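Local coordinates for protein putative alpha-galactosidase (PDB 4NZJ) that is a family 27 glycoside hydrolase that probably cleaves terminal, non-reducing alpha-D-galactose from alpha-galactosides, at residues 427-432 and 459-464; 442-447 and 469-474; 413-418 and 435-440. All blocks are in the same frame, centred on the assembly; numbering follows the deposited sequence. Where two conformers were deposited one is given.

Contact 1. Residues 427-432 and 459-464; sequences VILNEN and LIVKLA
Val427 to Leu429 pair with Leu459 to Val461 in antiparallel fashion; the axes of strands 427-430 and 459-463 approach to 4.8 Å, with an angle of 155° between their directions. They form the smaller sheet of the C-terminal beta-sandwich domain. Val427 with Val461 and Leu429 with Leu459 are hydrogen-bonded pairs, each closed by two backbone bonds. The shortest runs from Val461 N to Val427 O, 2.7 Å. Ile428 and Ile460 form the non-hydrogen-bonded pair between them and place their side chains on the exposed face.

The other face carries Val427, Leu429, Leu459 and Val461 and looks into the sandwich. Val427 and Val461 meet at their beta carbons, CB to CB 4.2 Å. Leu429 lies across Val461, with its CD1 4.0 Å from Val461 CG2. The same CD1 lies 4.3 Å from Leu459 CD2. Cys417, Tyr471 and Phe473 of the opposing sheet cover this face, and Ile403 packs on Val427 and Leu429. Leu463 extends the apolar row. Val427 CG2, anti to its carbonyl carbon, lies 3.9 Å from Leu463 CD1.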
loop_
_atom_site.group_PDB
_atom_site.type_symbol
_atom_site.label_atom_id
_atom_site.label_comp_id
_atom_site.label_asym_id
_atom_site.label_seq_id
_atom_site.Cartn_x
_atom_site.Cartn_y
_atom_site.Cartn_z
ATOM N N VAL A 427 -4.386 -28.860 6.107
ATOM C CA VAL A 427 -2.933 -28.770 6.080
ATOM C C VAL A 427 -2.407 -29.105 7.470
ATOM O O VAL A 427 -2.854 -28.528 8.460
ATOM C CB VAL A 427 -2.470 -27.358 5.677
ATOM C CG1 VAL A 427 -0.948 -27.265 5.670
ATOM C CG2 VAL A 427 -3.044 -26.981 4.315
ATOM N N ILE A 428 -1.470 -30.044 7.544
ATOM C CA ILE A 428 -0.833 -30.394 8.813
ATOM C C ILE A 428 0.551 -29.759 8.848
ATOM O O ILE A 428 1.467 -30.211 8.163
ATOM C CB ILE A 428 -0.719 -31.919 9.009
ATOM C CG1 ILE A 428 -2.098 -32.579 8.887
ATOM C CG2 ILE A 428 -0.104 -32.230 10.371
ATOM C CD1 ILE A 428 -2.062 -34.090 8.846
ATOM N N LEU A 429 0.694 -28.693 9.626
ATOM C CA LEU A 429 1.994 -28.072 9.823
ATOM C C LEU A 429 2.737 -28.860 10.894
ATOM O O LEU A 429 2.174 -29.176 11.941
ATOM C CB LEU A 429 1.848 -26.605 10.237
ATOM C CG LEU A 429 1.170 -25.668 9.235
ATOM C CD1 LEU A 429 0.991 -24.284 9.846
ATOM C CD2 LEU A 429 1.978 -25.589 7.951
ATOM N N ASN A 430 3.984 -29.212 10.610
ATOM C CA ASN A 430 4.839 -29.873 11.591
ATOM C C ASN A 430 6.264 -29.333 11.483
ATOM O O ASN A 430 6.526 -28.451 10.670
ATOM C CB ASN A 430 4.775 -31.396 11.431
ATOM C CG ASN A 430 5.217 -31.867 10.057
ATOM O OD1 ASN A 430 6.287 -31.501 9.576
ATOM N ND2 ASN A 430 4.400 -32.702 9.425
ATOM N N GLU A 431 7.172 -29.853 12.307
ATOM C CA GLU A 431 8.543 -29.345 12.328
ATOM C C GLU A 431 9.285 -29.579 11.008
ATOM O O GLU A 431 10.303 -28.941 10.754
ATOM C CB GLU A 431 9.332 -29.928 13.504
ATOM C CG GLU A 431 9.082 -29.189 14.810
ATOM C CD GLU A 431 9.951 -29.692 15.944
ATOM O OE1 GLU A 431 10.184 -30.914 16.025
ATOM O OE2 GLU A 431 10.397 -28.860 16.762
ATOM N N ASN A 432 8.765 -30.472 10.165
ATOM C CA ASN A 432 9.362 -30.718 8.848
ATOM C C ASN A 432 8.702 -29.984 7.678
ATOM O O ASN A 432 9.151 -30.116 6.541
ATOM C CB ASN A 432 9.394 -32.219 8.552
ATOM C CG ASN A 432 10.314 -32.978 9.484
ATOM O OD1 ASN A 432 11.329 -32.455 9.945
ATOM N ND2 ASN A 432 9.969 -34.220 9.758
ATOM N N LEU A 459 0.397 -28.672 14.043
ATOM C CA LEU A 459 -0.779 -27.819 14.010
ATOM C C LEU A 459 -1.661 -28.212 12.831
ATOM O O LEU A 459 -1.234 -28.150 11.677
ATOM C CB LEU A 459 -0.378 -26.345 13.906
ATOM C CG LEU A 459 -1.514 -25.319 13.892
ATOM C CD1 LEU A 459 -2.313 -25.369 15.183
ATOM C CD2 LEU A 459 -0.952 -23.927 13.662
ATOM N N ILE A 460 -2.885 -28.633 13.140
ATOM C CA ILE A 460 -3.858 -28.994 12.118
ATOM C C ILE A 460 -4.578 -27.731 11.662
ATOM O O ILE A 460 -5.200 -27.035 12.465
ATOM C CB ILE A 460 -4.874 -30.031 12.643
ATOM C CG1 ILE A 460 -4.153 -31.310 13.079
ATOM C CG2 ILE A 460 -5.915 -30.353 11.578
ATOM C CD1 ILE A 460 -5.058 -32.343 13.720
ATOM N N VAL A 461 -4.479 -27.430 10.369
ATOM C CA VAL A 461 -5.091 -26.246 9.791
ATOM C C VAL A 461 -6.211 -26.671 8.848
ATOM O O VAL A 461 -5.954 -27.310 7.827
ATOM C CB VAL A 461 -4.050 -25.410 9.024
ATOM C CG1 VAL A 461 -4.692 -24.192 8.381
ATOM C CG2 VAL A 461 -2.913 -25.006 9.955
ATOM N N LYS A 462 -7.448 -26.340 9.219
ATOM C CA LYS A 462 -8.630 -26.683 8.432
ATOM C C LYS A 462 -9.038 -25.482 7.595
ATOM O O LYS A 462 -9.309 -24.410 8.139
ATOM C CB LYS A 462 -9.786 -27.085 9.351
ATOM C CG LYS A 462 -9.551 -28.367 10.130
ATOM C CD LYS A 462 -9.483 -29.562 9.198
ATOM C CE LYS A 462 -9.618 -30.873 9.949
ATOM N NZ LYS A 462 -9.598 -32.041 9.025
ATOM N N LEU A 463 -9.067 -25.651 6.276
ATOM C CA LEU A 463 -9.355 -24.554 5.364
ATOM C C LEU A 463 -10.633 -24.798 4.571
ATOM O O LEU A 463 -10.820 -25.865 3.992
ATOM C CB LEU A 463 -8.177 -24.362 4.400
ATOM C CG LEU A 463 -6.829 -24.022 5.042
ATOM C CD1 LEU A 463 -5.688 -24.107 4.036
ATOM C CD2 LEU A 463 -6.870 -22.640 5.677
ATOM N N ALA A 464 -11.509 -23.799 4.563
ATOM C CA ALA A 464 -12.664 -23.790 3.671
ATOM C C ALA A 464 -12.165 -23.543 2.245
ATOM O O ALA A 464 -11.001 -23.175 2.053
ATOM C CB ALA A 464 -13.637 -22.699 4.082
#

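Contact 2. Residues 442-447 and 469-474; sequences IYCLDN and KVYIFG
Tyr443 and Ile472 form an antiparallel hydrogen-bonded pair. Tyr443 N gives a nearly straight bond to Ile472 O, and Ile472 N returns one to Tyr443 O at 2.8 Å. Their side chains lie side by side and point the same way, with Tyr443 CD2 4.1 Å from Ile472 CD1.

On the opposite face Ile442 packs beside Phe473. Its CG2 sits over the centre of the phenyl ring, a CH-pi contact of 4.2 Å to the centroid. Ile442 CD1 reaches the ring atom Phe473 CE2 at 3.6 Å. Cys444 meets the Tyr471 ring differently. It has two conformers. In the one described, SG is anti to the carbonyl carbon (chi1 -56°) and lies at the ring edge, 3.5 Å from Tyr471 CD2, a sulfur-aromatic contact.

These pairs belong to the six-stranded antiparallel sheet of the C-terminal beta sandwich. Strand 469-473 is an inner strand, and its other edge bonds to strand 413-419. The pairing with 442-447 ends at Leu445, whose N bonds Val470 O at 3.1 Å. Leu445 then crosses Val470, with CD2 4.0 Å from Val470 CG1.

A water takes over where the strand turns away. It accepts from Asp446 N and donates to Val470 O at 2.8 Å and, in one conformer of the aspartate, to Asp446 OD2. Val470 O is thus gripped by two donors. The same water lies above one face of the Tyr471 ring, offset toward the rim.

Further out, helix 378-384 covers Leu445 and Val470 through Leu380, and its Asp379 bonds Tyr443 OH. The Phe439 ring meets that of Phe473 edge-to-face. Lys469 NZ bonds the carbonyl of Lys462.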
loop_
_atom_site.group_PDB
_atom_site.type_symbol
_atom_site.label_atom_id
_atom_site.label_comp_id
_atom_site.label_asym_id
_atom_site.label_seq_id
_atom_site.Cartn_x
_atom_site.Cartn_y
_atom_site.Cartn_z
ATOM N N ILE A 442 2.803 -20.056 19.230
ATOM C CA ILE A 442 2.054 -19.817 17.997
ATOM C C ILE A 442 0.898 -18.851 18.254
ATOM O O ILE A 442 0.083 -19.082 19.146
ATOM C CB ILE A 442 1.471 -21.126 17.415
ATOM C CG1 ILE A 442 2.547 -22.223 17.366
ATOM C CG2 ILE A 442 0.879 -20.876 16.032
ATOM C CD1 ILE A 442 2.025 -23.580 16.944
ATOM N N TYR A 443 0.847 -17.772 17.478
ATOM C CA TYR A 443 -0.294 -16.859 17.477
ATOM C C TYR A 443 -1.166 -17.168 16.265
ATOM O O TYR A 443 -0.668 -17.204 15.137
ATOM C CB TYR A 443 0.174 -15.402 17.430
ATOM C CG TYR A 443 -0.956 -14.396 17.347
ATOM C CD1 TYR A 443 -1.800 -14.184 18.429
ATOM C CD2 TYR A 443 -1.178 -13.658 16.189
ATOM C CE1 TYR A 443 -2.835 -13.270 18.363
ATOM C CE2 TYR A 443 -2.215 -12.739 16.113
ATOM C CZ TYR A 443 -3.038 -12.548 17.209
ATOM O OH TYR A 443 -4.076 -11.636 17.159
ATOM N N CYS A 444 -2.458 -17.390 16.509
ATOM C CA CYS A 444 -3.411 -17.688 15.444
ATOM C C CYS A 444 -4.251 -16.445 15.143
ATOM O O CYS A 444 -4.953 -15.928 16.016
ATOM C CB CYS A 444 -4.306 -18.863 15.842
ATOM S SG CYS A 444 -3.420 -20.382 16.283
ATOM N N LEU A 445 -4.172 -15.960 13.911
ATOM C CA LEU A 445 -4.930 -14.770 13.531
ATOM C C LEU A 445 -6.437 -15.034 13.425
ATOM O O LEU A 445 -7.228 -14.104 13.574
ATOM C CB LEU A 445 -4.416 -14.181 12.216
ATOM C CG LEU A 445 -3.217 -13.237 12.308
ATOM C CD1 LEU A 445 -1.935 -13.980 12.650
ATOM C CD2 LEU A 445 -3.057 -12.476 11.005
ATOM N N ASP A 446 -6.829 -16.282 13.162
ATOM C CA ASP A 446 -8.241 -16.627 12.983
ATOM C C ASP A 446 -9.062 -16.356 14.245
ATOM O O ASP A 446 -10.197 -15.883 14.166
ATOM C CB ASP A 446 -8.401 -18.092 12.525
ATOM C CG ASP A 446 -7.961 -19.106 13.579
ATOM O OD1 ASP A 446 -8.670 -19.269 14.592
ATOM O OD2 ASP A 446 -6.924 -19.776 13.382
ATOM N N ASN A 447 -8.483 -16.658 15.407
ATOM C CA ASN A 447 -9.169 -16.481 16.693
ATOM C C ASN A 447 -8.428 -15.595 17.706
ATOM O O ASN A 447 -8.882 -15.449 18.842
ATOM C CB ASN A 447 -9.480 -17.854 17.311
ATOM C CG ASN A 447 -8.241 -18.720 17.485
ATOM O OD1 ASN A 447 -7.123 -18.221 17.590
ATOM N ND2 ASN A 447 -8.442 -20.032 17.515
ATOM N N LYS A 469 -5.525 -19.088 6.072
ATOM C CA LYS A 469 -5.341 -18.865 7.503
ATOM C C LYS A 469 -3.888 -18.533 7.772
ATOM O O LYS A 469 -2.981 -19.130 7.180
ATOM C CB LYS A 469 -5.775 -20.075 8.325
ATOM C CG LYS A 469 -7.282 -20.214 8.434
ATOM C CD LYS A 469 -7.679 -21.397 9.296
ATOM C CE LYS A 469 -9.186 -21.477 9.449
ATOM N NZ LYS A 469 -9.605 -22.603 10.317
ATOM N N VAL A 470 -3.674 -17.576 8.667
ATOM C CA VAL A 470 -2.342 -17.064 8.951
ATOM C C VAL A 470 -1.997 -17.256 10.424
ATOM O O VAL A 470 -2.853 -17.126 11.315
ATOM C CB VAL A 470 -2.229 -15.572 8.564
ATOM C CG1 VAL A 470 -0.832 -15.032 8.846
ATOM C CG2 VAL A 470 -2.604 -15.373 7.104
ATOM N N TYR A 471 -0.730 -17.579 10.660
ATOM C CA TYR A 471 -0.195 -17.854 11.978
ATOM C C TYR A 471 1.147 -17.159 12.127
ATOM O O TYR A 471 1.831 -16.921 11.137
ATOM C CB TYR A 471 -0.008 -19.360 12.153
ATOM C CG TYR A 471 -1.275 -20.149 11.945
ATOM C CD1 TYR A 471 -1.676 -20.529 10.668
ATOM C CD2 TYR A 471 -2.092 -20.489 13.018
ATOM C CE1 TYR A 471 -2.847 -21.237 10.469
ATOM C CE2 TYR A 471 -3.268 -21.200 12.826
ATOM C CZ TYR A 471 -3.636 -21.569 11.546
ATOM O OH TYR A 471 -4.797 -22.274 11.334
ATOM N N ILE A 472 1.516 -16.812 13.355
ATOM C CA ILE A 472 2.857 -16.292 13.618
ATOM C C ILE A 472 3.566 -17.241 14.574
ATOM O O ILE A 472 3.127 -17.444 15.707
ATOM C CB ILE A 472 2.844 -14.851 14.182
ATOM C CG1 ILE A 472 2.083 -13.916 13.247
ATOM C CG2 ILE A 472 4.274 -14.356 14.380
ATOM C CD1 ILE A 472 1.955 -12.495 13.760
ATOM N N PHE A 473 4.666 -17.826 14.100
ATOM C CA PHE A 473 5.408 -18.826 14.855
ATOM C C PHE A 473 6.620 -18.212 15.543
ATOM O O PHE A 473 7.350 -17.430 14.936
ATOM C CB PHE A 473 5.884 -19.952 13.927
ATOM C CG PHE A 473 4.813 -20.944 13.559
ATOM C CD1 PHE A 473 3.891 -20.654 12.570
ATOM C CD2 PHE A 473 4.746 -22.183 14.186
ATOM C CE1 PHE A 473 2.911 -21.572 12.218
ATOM C CE2 PHE A 473 3.772 -23.106 13.836
ATOM C CZ PHE A 473 2.853 -22.798 12.851
ATOM N N GLY A 474 6.817 -18.569 16.810
ATOM C CA GLY A 474 8.038 -18.237 17.545
ATOM C C GLY A 474 7.836 -17.261 18.689
ATOM O O GLY A 474 6.780 -16.648 18.819
HETATM O O HOH W 1 -5.230 -18.446 11.831
#

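Contact 3. Residues 413-418 and 435-440; sequences KAVACF and ADLSFE
Lys413 and Val415 touch Asp436 and Leu437 where a loop passes the start of strand 413-418. The strand is an inner one of the larger antiparallel sheet in the C-terminal beta sandwich. The loop links strand 425-430 of the smaller sheet to strand 441-444 of the larger one. No beta pairing joins the two segments, and the nearest alpha carbons, those of Lys413 and Leu437, are 7.4 Å apart.

The polar part is one hydrogen bond. Lys413 has two conformers, and the bond is that of the one described, so it is less certain. In it Lys413 NZ donates to the backbone carbonyl Asp436 O at 3.1 Å, approaching with a 25° tilt from the carbonyl plane. The lysine chain is extended as far as CE and bends at the last torsion (chi4 70°), which sets NZ. Its methylenes share the approach, with CE 3.6 Å from Asp436 O. Charge is a looser factor. In the same conformer Lys413 NZ and Asp436 OD2 are 5.2 Å apart, too far for a salt bridge, though their opposite charges may still attract weakly.

The apolar part is made by Leu437 and Val415. Leu437 is buried and crosses the valine. Phe473, on the neighbouring strand, packs against both residues, and Ile403 touches Val415 from the strand on the other side. The aliphatic part of Lys413 borders the leucine, its CD 4.4 Å from Leu437 CD1. The tightest apolar approach between the two segments is methyl to methyl: Val415 CG2, anti to its carbonyl carbon, lies 3.6 Å from Leu437 CD1.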
loop_
_atom_site.group_PDB
_atom_site.type_symbol
_atom_site.label_atom_id
_atom_site.label_comp_id
_atom_site.label_asym_id
_atom_site.label_seq_id
_atom_site.Cartn_x
_atom_site.Cartn_y
_atom_site.Cartn_z
ATOM N N LYS A 413 8.188 -15.784 12.495
ATOM C CA LYS A 413 7.837 -16.037 11.099
ATOM C C LYS A 413 6.321 -16.080 10.954
ATOM O O LYS A 413 5.652 -16.832 11.663
ATOM C CB LYS A 413 8.417 -17.372 10.621
ATOM C CG LYS A 413 9.911 -17.358 10.337
ATOM C CD LYS A 413 10.379 -18.711 9.817
ATOM C CE LYS A 413 11.857 -18.703 9.461
ATOM N NZ LYS A 413 12.740 -18.622 10.658
ATOM N N ALA A 414 5.781 -15.277 10.044
ATOM C CA ALA A 414 4.371 -15.381 9.690
ATOM C C ALA A 414 4.241 -16.489 8.647
ATOM O O ALA A 414 5.044 -16.568 7.716
ATOM C CB ALA A 414 3.842 -14.066 9.140
ATOM N N VAL A 415 3.244 -17.354 8.826
ATOM C CA VAL A 415 3.010 -18.478 7.931
ATOM C C VAL A 415 1.563 -18.426 7.464
ATOM O O VAL A 415 0.650 -18.406 8.286
ATOM C CB VAL A 415 3.295 -19.821 8.635
ATOM C CG1 VAL A 415 2.939 -21.003 7.733
ATOM C CG2 VAL A 415 4.753 -19.896 9.070
ATOM N N ALA A 416 1.359 -18.402 6.150
ATOM C CA ALA A 416 0.016 -18.398 5.577
ATOM C C ALA A 416 -0.227 -19.709 4.851
ATOM O O ALA A 416 0.554 -20.084 3.976
ATOM C CB ALA A 416 -0.154 -17.234 4.618
ATOM N N CYS A 417 -1.304 -20.393 5.224
ATOM C CA CYS A 417 -1.740 -21.613 4.556
ATOM C C CYS A 417 -2.919 -21.253 3.680
ATOM O O CYS A 417 -3.969 -20.870 4.185
ATOM C CB CYS A 417 -2.151 -22.667 5.578
ATOM S SG CYS A 417 -0.864 -23.072 6.771
ATOM N N PHE A 418 -2.737 -21.353 2.367
ATOM C CA PHE A 418 -3.716 -20.846 1.420
ATOM C C PHE A 418 -4.258 -21.960 0.551
ATOM O O PHE A 418 -3.528 -22.570 -0.223
ATOM C CB PHE A 418 -3.079 -19.756 0.564
ATOM C CG PHE A 418 -3.904 -19.340 -0.622
ATOM C CD1 PHE A 418 -5.258 -19.054 -0.491
ATOM C CD2 PHE A 418 -3.311 -19.208 -1.879
ATOM C CE1 PHE A 418 -6.008 -18.654 -1.587
ATOM C CE2 PHE A 418 -4.055 -18.812 -2.978
ATOM C CZ PHE A 418 -5.403 -18.535 -2.834
ATOM N N ALA A 435 11.665 -25.050 7.045
ATOM C CA ALA A 435 12.881 -24.987 7.847
ATOM C C ALA A 435 12.760 -23.905 8.917
ATOM O O ALA A 435 12.175 -22.848 8.672
ATOM C CB ALA A 435 14.087 -24.719 6.959
ATOM N N ASP A 436 13.293 -24.195 10.103
ATOM C CA ASP A 436 13.420 -23.211 11.186
ATOM C C ASP A 436 12.083 -22.617 11.624
ATOM O O ASP A 436 11.972 -21.408 11.827
ATOM C CB ASP A 436 14.385 -22.089 10.776
ATOM C CG ASP A 436 15.739 -22.617 10.337
ATOM O OD1 ASP A 436 16.340 -23.413 11.088
ATOM O OD2 ASP A 436 16.201 -22.229 9.241
ATOM N N LEU A 437 11.077 -23.473 11.777
ATOM C CA LEU A 437 9.763 -23.040 12.234
ATOM C C LEU A 437 9.584 -23.416 13.701
ATOM O O LEU A 437 9.563 -24.596 14.047
ATOM C CB LEU A 437 8.664 -23.673 11.380
ATOM C CG LEU A 437 7.274 -23.043 11.503
ATOM C CD1 LEU A 437 7.263 -21.629 10.946
ATOM C CD2 LEU A 437 6.238 -23.907 10.804
ATOM N N SER A 438 9.447 -22.406 14.557
ATOM C CA SER A 438 9.395 -22.612 16.007
ATOM C C SER A 438 7.965 -22.854 16.503
ATOM O O SER A 438 7.118 -21.975 16.384
ATOM C CB SER A 438 9.995 -21.399 16.716
ATOM O OG SER A 438 10.067 -21.610 18.112
ATOM N N PHE A 439 7.714 -24.039 17.058
ATOM C CA PHE A 439 6.388 -24.413 17.579
ATOM C C PHE A 439 6.177 -24.099 19.065
ATOM O O PHE A 439 5.103 -24.376 19.608
ATOM C CB PHE A 439 6.127 -25.910 17.345
ATOM C CG PHE A 439 5.645 -26.227 15.961
ATOM C CD1 PHE A 439 6.521 -26.189 14.884
ATOM C CD2 PHE A 439 4.311 -26.541 15.727
ATOM C CE1 PHE A 439 6.080 -26.463 13.601
ATOM C CE2 PHE A 439 3.864 -26.818 14.444
ATOM C CZ PHE A 439 4.749 -26.782 13.381
ATOM N N GLU A 440 7.182 -23.532 19.727
ATOM C CA GLU A 440 7.074 -23.279 21.170
ATOM C C GLU A 440 6.048 -22.182 21.471
ATOM O O GLU A 440 5.478 -22.142 22.560
ATOM C CB GLU A 440 8.439 -22.953 21.794
ATOM C CG GLU A 440 9.048 -21.614 21.395
ATOM C CD GLU A 440 10.359 -21.332 22.118
ATOM O OE1 GLU A 440 10.953 -22.273 22.689
ATOM O OE2 GLU A 440 10.801 -20.163 22.117
#

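How the contacts relate
All three contacts lie in the C-terminal beta sandwich. From the N terminus, strand 413-418 comes first, then strand 427-430 of the smaller sheet. The chain turns back through 435-440, where contact 3 closes a loop of 16 residues. Contact 1 opens inside that loop and closes at 459-464, so contacts 1 and 3 cross. Contact 2 opens at 442-447, after contact 3 has closed, and closes at 469-474, beyond contact 1. Contacts 1 and 2 therefore cross as well, whereas 3 and 2 follow in series. Contacts 2 and 3 both reach the larger sheet, where Val415 N bonds Tyr471 O, but 435-440 is a loop. Contact 1 builds the facing sheet, its Leu429 CD1 packing on Cys417 SG.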